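Long-range contacts in ferric uptake regulation protein (Helicobacter pylori, PDB 2XIG), which probably acts as a global repressor that uses ferrous iron as cofactor to bind the operators of the genes it controls: residues C[78-86]-C[99-108]; C[28-36]-C[63-71]. The protein carries 2 engineered substitutions. All coordinates share one frame; numbering follows the deposited sequence.

In the fold
Contact 2 lies in the helical core of the winged-helix DNA-binding region, whereas contact 1 is a partly buried junction where the wing hairpin meets the dimerization region. They share no element, but helix 61-73 of contact 2 leads directly into strand 77-82 of contact 1, whose I77 packs on L36, L68 and L71. The centres stand about 20 Å apart. Chemistry follows place: valine, leucine and isoleucine methyls lock the two helices together, with Q28 and S63 paired where segments 28-36 and 63-71 begin. Between 78-86 and 99-108 the joint is more varied, with an aliphatic cluster against a zinc-bound histidine and a lysine gripping backbone carbonyls beside a four-cysteine zinc site.

Contact 1: residues C[78-86]-C[99-108]; sequences SVLETSKSG and HIICLHCGKI. Engineered in segment 78-86: S78 (natural residue Cys). With ZN (zinc ion), chain M; ZN (zinc ion), chain L.
L80, on the wing hairpin of the winged-helix region, sets both methyls against the ring of H99 in the dimerization region. Its CG swings opposite the backbone N (chi1 177°), carrying the fork across to the imidazole. CD2 sits over one face, 3.9 Å from the ring centroid, in a CH-pi contact, while CD1 comes to 3.6 Å from ND1. A branched aliphatic suits this place because it can cover the ring without competing for the metal: H99 NE2 binds zinc at 2.1 Å, in a site completed by H42, E90 and H97. CD2 also meets I108 CD1 tip to tip at 3.6 Å. Farther along, T82 turns its methyl to I101 CD1 and its hydroxyl to the turn, where OG1 and S85 OG share a 2.7 Å hydrogen bond.

K84 suits the far end, its long chain bent at chi2, chi3 and chi4 to pass G106, where the lack of a side chain lets CD and CE lie against CA. The amine then bonds L103 O at 2.9 Å, from well above the carbonyl plane, and more weakly H104 O. Those carbonyls belong to a zinc knuckle: C102 and C105, with C142 and C145, hold a second zinc ion, and the N-H groups of H104 and C105 point at C102 SG, the latter nearly straight at 170°.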
# COMPACT_ATOMS: atom_id res chain seq x y z
N SER C 78 10.87 5.89 22.90
CA SER C 78 10.41 6.56 21.69
C SER C 78 9.91 5.51 20.71
O SER C 78 10.44 4.40 20.67
CB SER C 78 11.56 7.32 21.03
OG SER C 78 12.36 7.99 21.99
N VAL C 79 8.91 5.89 19.91
CA VAL C 79 8.37 5.01 18.86
C VAL C 79 8.66 5.55 17.46
O VAL C 79 8.63 6.76 17.22
CB VAL C 79 6.84 4.77 19.05
CG1 VAL C 79 6.06 6.07 18.87
CG2 VAL C 79 6.34 3.70 18.09
N LEU C 80 8.98 4.64 16.54
CA LEU C 80 9.18 4.95 15.13
C LEU C 80 8.11 4.17 14.38
O LEU C 80 8.03 2.96 14.53
CB LEU C 80 10.57 4.48 14.68
CG LEU C 80 11.00 4.63 13.22
CD1 LEU C 80 10.98 6.09 12.78
CD2 LEU C 80 12.38 4.01 12.99
N GLU C 81 7.28 4.85 13.60
CA GLU C 81 6.25 4.15 12.83
C GLU C 81 6.51 4.24 11.33
O GLU C 81 6.73 5.34 10.81
CB GLU C 81 4.86 4.72 13.13
CG GLU C 81 4.62 5.05 14.60
CD GLU C 81 3.25 5.66 14.84
OE1 GLU C 81 3.16 6.62 15.64
OE2 GLU C 81 2.26 5.18 14.24
N THR C 82 6.50 3.11 10.64
CA THR C 82 6.37 3.10 9.18
C THR C 82 5.52 1.91 8.75
O THR C 82 5.42 0.92 9.46
CB THR C 82 7.74 3.06 8.43
OG1 THR C 82 8.26 1.73 8.41
CG2 THR C 82 8.75 4.03 9.05
N SER C 83 4.91 2.02 7.57
CA SER C 83 4.12 0.92 7.05
C SER C 83 5.01 -0.31 6.87
O SER C 83 4.60 -1.43 7.16
CB SER C 83 3.45 1.31 5.73
OG SER C 83 4.38 1.79 4.78
N LYS C 84 6.24 -0.09 6.43
CA LYS C 84 7.14 -1.20 6.12
C LYS C 84 7.63 -1.95 7.36
O LYS C 84 7.66 -3.18 7.38
CB LYS C 84 8.32 -0.72 5.27
CG LYS C 84 9.07 -1.85 4.57
CD LYS C 84 10.18 -2.40 5.44
CE LYS C 84 10.25 -3.92 5.34
NZ LYS C 84 10.11 -4.42 3.94
N SER C 85 8.02 -1.19 8.39
CA SER C 85 8.57 -1.77 9.61
C SER C 85 7.54 -1.87 10.73
O SER C 85 7.81 -2.48 11.76
CB SER C 85 9.74 -0.90 10.10
OG SER C 85 9.28 0.38 10.49
N GLY C 86 6.38 -1.27 10.54
CA GLY C 86 5.39 -1.19 11.60
C GLY C 86 5.92 -0.29 12.70
O GLY C 86 6.75 0.58 12.44
N HIS C 99 15.90 9.05 11.04
CA HIS C 99 15.93 7.65 10.65
C HIS C 99 15.93 7.40 9.16
O HIS C 99 15.18 8.02 8.41
CB HIS C 99 14.76 6.90 11.26
CG HIS C 99 14.76 6.90 12.75
ND1 HIS C 99 14.08 7.85 13.49
CD2 HIS C 99 15.36 6.09 13.65
CE1 HIS C 99 14.25 7.61 14.78
NE2 HIS C 99 15.02 6.54 14.90
N ILE C 100 16.77 6.45 8.76
CA ILE C 100 16.74 5.87 7.43
C ILE C 100 16.14 4.47 7.57
O ILE C 100 16.49 3.73 8.47
CB ILE C 100 18.18 5.79 6.87
CG1 ILE C 100 18.67 7.19 6.50
CG2 ILE C 100 18.26 4.86 5.67
CD1 ILE C 100 20.18 7.33 6.48
N ILE C 101 15.22 4.11 6.68
CA ILE C 101 14.55 2.81 6.76
C ILE C 101 14.57 2.15 5.39
O ILE C 101 14.16 2.75 4.41
CB ILE C 101 13.07 2.96 7.21
CG1 ILE C 101 12.95 3.74 8.52
CG2 ILE C 101 12.39 1.59 7.32
CD1 ILE C 101 12.63 5.20 8.31
N CYS C 102 15.07 0.92 5.33
CA CYS C 102 15.14 0.20 4.07
C CYS C 102 13.78 -0.40 3.73
O CYS C 102 13.21 -1.15 4.52
CB CYS C 102 16.18 -0.91 4.13
SG CYS C 102 16.25 -1.83 2.58
N LEU C 103 13.27 -0.08 2.55
CA LEU C 103 11.96 -0.56 2.12
C LEU C 103 11.93 -2.06 1.84
O LEU C 103 10.86 -2.65 1.76
CB LEU C 103 11.52 0.18 0.86
CG LEU C 103 11.17 1.64 1.08
CD1 LEU C 103 11.30 2.41 -0.21
CD2 LEU C 103 9.77 1.77 1.67
N HIS C 104 13.10 -2.66 1.68
CA HIS C 104 13.14 -4.07 1.30
C HIS C 104 13.31 -4.98 2.52
O HIS C 104 12.57 -5.95 2.68
CB HIS C 104 14.24 -4.34 0.26
CG HIS C 104 14.22 -5.74 -0.27
ND1 HIS C 104 13.14 -6.27 -0.94
CD2 HIS C 104 15.15 -6.72 -0.24
CE1 HIS C 104 13.40 -7.52 -1.29
NE2 HIS C 104 14.62 -7.81 -0.88
N CYS C 105 14.27 -4.65 3.39
CA CYS C 105 14.58 -5.51 4.53
C CYS C 105 14.15 -4.93 5.87
O CYS C 105 14.21 -5.61 6.89
CB CYS C 105 16.07 -5.86 4.55
SG CYS C 105 17.14 -4.51 5.17
N GLY C 106 13.70 -3.68 5.88
CA GLY C 106 13.16 -3.07 7.08
C GLY C 106 14.21 -2.56 8.06
O GLY C 106 13.88 -2.03 9.12
N LYS C 107 15.48 -2.71 7.70
CA LYS C 107 16.58 -2.23 8.53
C LYS C 107 16.46 -0.74 8.81
O LYS C 107 16.09 0.03 7.93
CB LYS C 107 17.90 -2.52 7.82
CG LYS C 107 19.12 -1.85 8.40
CD LYS C 107 20.31 -2.02 7.47
CE LYS C 107 20.52 -3.49 7.16
NZ LYS C 107 21.61 -3.70 6.17
N ILE C 108 16.80 -0.33 10.03
CA ILE C 108 16.75 1.08 10.41
C ILE C 108 18.15 1.58 10.69
O ILE C 108 18.91 0.95 11.42
CB ILE C 108 15.85 1.33 11.64
CG1 ILE C 108 14.39 0.99 11.31
CG2 ILE C 108 15.97 2.78 12.13
CD1 ILE C 108 13.55 0.68 12.53
ZN ZN M . 17.77 -3.56 3.15
ZN ZN L . 15.93 5.76 16.63

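Contact 2: residues C[28-36]-C[63-71]; sequences QREEVVSVL and SVYRILNFL
I67 CD1 comes obliquely to the flat amide of Q28, out of its plane and beside the rim between CG and OE1, while OE1 reaches S63 OG at 2.7 Å. This pair lies at one end of the packing between helices 27-38 and 61-73 of the winged-helix fold, the second being, as in other Fur proteins, probably the recognition helix. The serine proton also has S60 O within reach, so which acceptor takes it is not settled. The second flat pair is looser: the guanidinium of R29 stands over a face of the F70 ring, its plane steeply inclined to the ring, with CZ 5.8 Å from the centroid, at most a weak cation-pi attraction. R29 NH1 is hydrogen-bonded to K24 O, and I18 of helix 7-20 touches both side chains.

Beside these groups the short segments cross at -70°, their axes 10.1 Å apart at closest approach, and aliphatic contacts run on to L36 and L71. I67 is central because its two arms serve different partners: CD1 runs out to Q28 CG at 3.6 Å, and CG2 lies against V32 CG2. With CG1 opposite its own backbone N (chi1 169°), V32 extends that methyl to both L68 CD2 and L71 CD1. Valine suits this place because its two methyls, branching at CB, reach different partners. Helix 45-52 closes the same core through I52 on V32 and I48 on L36. L71 finishes the row, its CD1 wedged between V32 CG1 and V33 CG2, 3.7 Å from each.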
# COMPACT_ATOMS: atom_id res chain seq x y z
N GLN C 28 8.23 -6.90 35.30
CA GLN C 28 8.05 -6.97 33.85
C GLN C 28 8.20 -5.61 33.17
O GLN C 28 8.83 -5.49 32.12
CB GLN C 28 6.69 -7.58 33.48
CG GLN C 28 6.42 -7.57 31.99
CD GLN C 28 5.12 -8.26 31.62
OE1 GLN C 28 4.60 -8.09 30.52
NE2 GLN C 28 4.59 -9.05 32.55
N ARG C 29 7.61 -4.58 33.77
CA ARG C 29 7.72 -3.24 33.21
C ARG C 29 9.19 -2.77 33.22
O ARG C 29 9.65 -2.14 32.26
CB ARG C 29 6.83 -2.27 33.98
CG ARG C 29 6.92 -0.84 33.49
CD ARG C 29 6.11 0.11 34.37
NE ARG C 29 4.69 -0.20 34.40
CZ ARG C 29 4.03 -0.65 35.47
NH1 ARG C 29 4.67 -0.86 36.62
NH2 ARG C 29 2.73 -0.88 35.40
N GLU C 30 9.91 -3.08 34.29
CA GLU C 30 11.33 -2.78 34.37
C GLU C 30 12.10 -3.60 33.33
O GLU C 30 13.07 -3.13 32.76
CB GLU C 30 11.88 -3.06 35.79
CG GLU C 30 11.22 -2.23 36.89
CD GLU C 30 11.78 -2.52 38.28
OE1 GLU C 30 11.56 -1.68 39.19
OE2 GLU C 30 12.44 -3.57 38.48
N GLU C 31 11.66 -4.82 33.08
CA GLU C 31 12.32 -5.67 32.10
C GLU C 31 12.19 -5.11 30.67
O GLU C 31 13.13 -5.17 29.89
CB GLU C 31 11.80 -7.11 32.17
CG GLU C 31 12.72 -8.12 31.48
CD GLU C 31 14.15 -8.05 31.98
OE1 GLU C 31 14.35 -7.75 33.18
OE2 GLU C 31 15.08 -8.29 31.18
N VAL C 32 11.02 -4.56 30.34
CA VAL C 32 10.83 -3.92 29.03
C VAL C 32 11.80 -2.75 28.84
O VAL C 32 12.42 -2.58 27.79
CB VAL C 32 9.39 -3.41 28.85
CG1 VAL C 32 9.29 -2.52 27.61
CG2 VAL C 32 8.41 -4.58 28.73
N VAL C 33 11.93 -1.93 29.88
CA VAL C 33 12.85 -0.81 29.81
C VAL C 33 14.27 -1.33 29.62
O VAL C 33 15.01 -0.81 28.79
CB VAL C 33 12.78 0.09 31.06
CG1 VAL C 33 13.91 1.13 31.04
CG2 VAL C 33 11.43 0.77 31.14
N SER C 34 14.63 -2.35 30.39
CA SER C 34 15.99 -2.88 30.35
C SER C 34 16.31 -3.53 29.01
O SER C 34 17.41 -3.35 28.48
CB SER C 34 16.22 -3.86 31.51
OG SER C 34 16.01 -3.23 32.76
N VAL C 35 15.37 -4.29 28.46
CA VAL C 35 15.57 -4.85 27.12
C VAL C 35 15.88 -3.75 26.10
O VAL C 35 16.83 -3.86 25.33
CB VAL C 35 14.36 -5.70 26.65
CG1 VAL C 35 14.44 -5.96 25.15
CG2 VAL C 35 14.30 -7.01 27.43
N LEU C 36 15.10 -2.67 26.11
CA LEU C 36 15.30 -1.58 25.17
C LEU C 36 16.61 -0.84 25.42
O LEU C 36 17.32 -0.51 24.47
CB LEU C 36 14.12 -0.61 25.19
CG LEU C 36 12.84 -1.15 24.55
CD1 LEU C 36 11.64 -0.25 24.84
CD2 LEU C 36 13.03 -1.32 23.05
N SER C 63 0.04 -7.59 27.46
CA SER C 63 0.63 -6.93 28.62
C SER C 63 1.80 -6.05 28.20
O SER C 63 2.00 -4.95 28.74
CB SER C 63 1.02 -7.93 29.72
OG SER C 63 2.17 -8.67 29.38
N VAL C 64 2.55 -6.51 27.20
CA VAL C 64 3.67 -5.73 26.68
C VAL C 64 3.22 -4.45 25.98
O VAL C 64 3.81 -3.39 26.19
CB VAL C 64 4.59 -6.57 25.77
CG1 VAL C 64 5.63 -5.68 25.10
CG2 VAL C 64 5.28 -7.66 26.61
N TYR C 65 2.15 -4.54 25.19
CA TYR C 65 1.59 -3.35 24.56
C TYR C 65 1.18 -2.32 25.60
O TYR C 65 1.50 -1.14 25.46
CB TYR C 65 0.38 -3.69 23.67
CG TYR C 65 0.76 -3.93 22.22
CD1 TYR C 65 0.66 -2.91 21.28
CD2 TYR C 65 1.26 -5.16 21.81
CE1 TYR C 65 1.03 -3.12 19.96
CE2 TYR C 65 1.63 -5.37 20.50
CZ TYR C 65 1.51 -4.36 19.58
OH TYR C 65 1.87 -4.60 18.28
N ARG C 66 0.45 -2.76 26.62
CA ARG C 66 0.02 -1.87 27.69
C ARG C 66 1.21 -1.15 28.34
O ARG C 66 1.19 0.06 28.54
CB ARG C 66 -0.76 -2.65 28.75
CG ARG C 66 -1.24 -1.80 29.91
CD ARG C 66 -2.04 -2.64 30.91
NE ARG C 66 -2.98 -3.50 30.20
CZ ARG C 66 -2.97 -4.82 30.22
NH1 ARG C 66 -2.08 -5.48 30.96
NH2 ARG C 66 -3.86 -5.50 29.52
N ILE C 67 2.25 -1.92 28.66
CA ILE C 67 3.50 -1.36 29.19
C ILE C 67 4.13 -0.35 28.22
O ILE C 67 4.55 0.74 28.65
CB ILE C 67 4.51 -2.48 29.51
CG1 ILE C 67 4.07 -3.24 30.77
CG2 ILE C 67 5.92 -1.91 29.66
CD1 ILE C 67 4.90 -4.48 31.05
N LEU C 68 4.21 -0.72 26.94
CA LEU C 68 4.80 0.15 25.93
C LEU C 68 4.04 1.46 25.82
O LEU C 68 4.65 2.53 25.70
CB LEU C 68 4.85 -0.56 24.57
CG LEU C 68 5.90 -1.67 24.45
CD1 LEU C 68 5.77 -2.43 23.13
CD2 LEU C 68 7.31 -1.11 24.59
N ASN C 69 2.72 1.39 25.86
CA ASN C 69 1.91 2.60 25.78
C ASN C 69 2.17 3.57 26.94
O ASN C 69 2.26 4.77 26.74
CB ASN C 69 0.42 2.26 25.69
CG ASN C 69 0.04 1.65 24.35
OD1 ASN C 69 0.61 1.99 23.31
ND2 ASN C 69 -0.93 0.74 24.36
N PHE C 70 2.28 3.03 28.14
CA PHE C 70 2.61 3.85 29.31
C PHE C 70 4.01 4.48 29.20
O PHE C 70 4.18 5.69 29.35
CB PHE C 70 2.55 3.04 30.60
CG PHE C 70 3.00 3.81 31.81
CD1 PHE C 70 4.32 3.74 32.25
CD2 PHE C 70 2.12 4.63 32.49
CE1 PHE C 70 4.74 4.47 33.36
CE2 PHE C 70 2.53 5.36 33.61
CZ PHE C 70 3.84 5.28 34.03
N LEU C 71 5.00 3.63 28.96
CA LEU C 71 6.37 4.08 28.86
C LEU C 71 6.53 5.14 27.79
O LEU C 71 7.30 6.08 27.95
CB LEU C 71 7.31 2.90 28.55
CG LEU C 71 7.48 1.86 29.65
CD1 LEU C 71 8.36 0.74 29.12
CD2 LEU C 71 8.09 2.50 30.94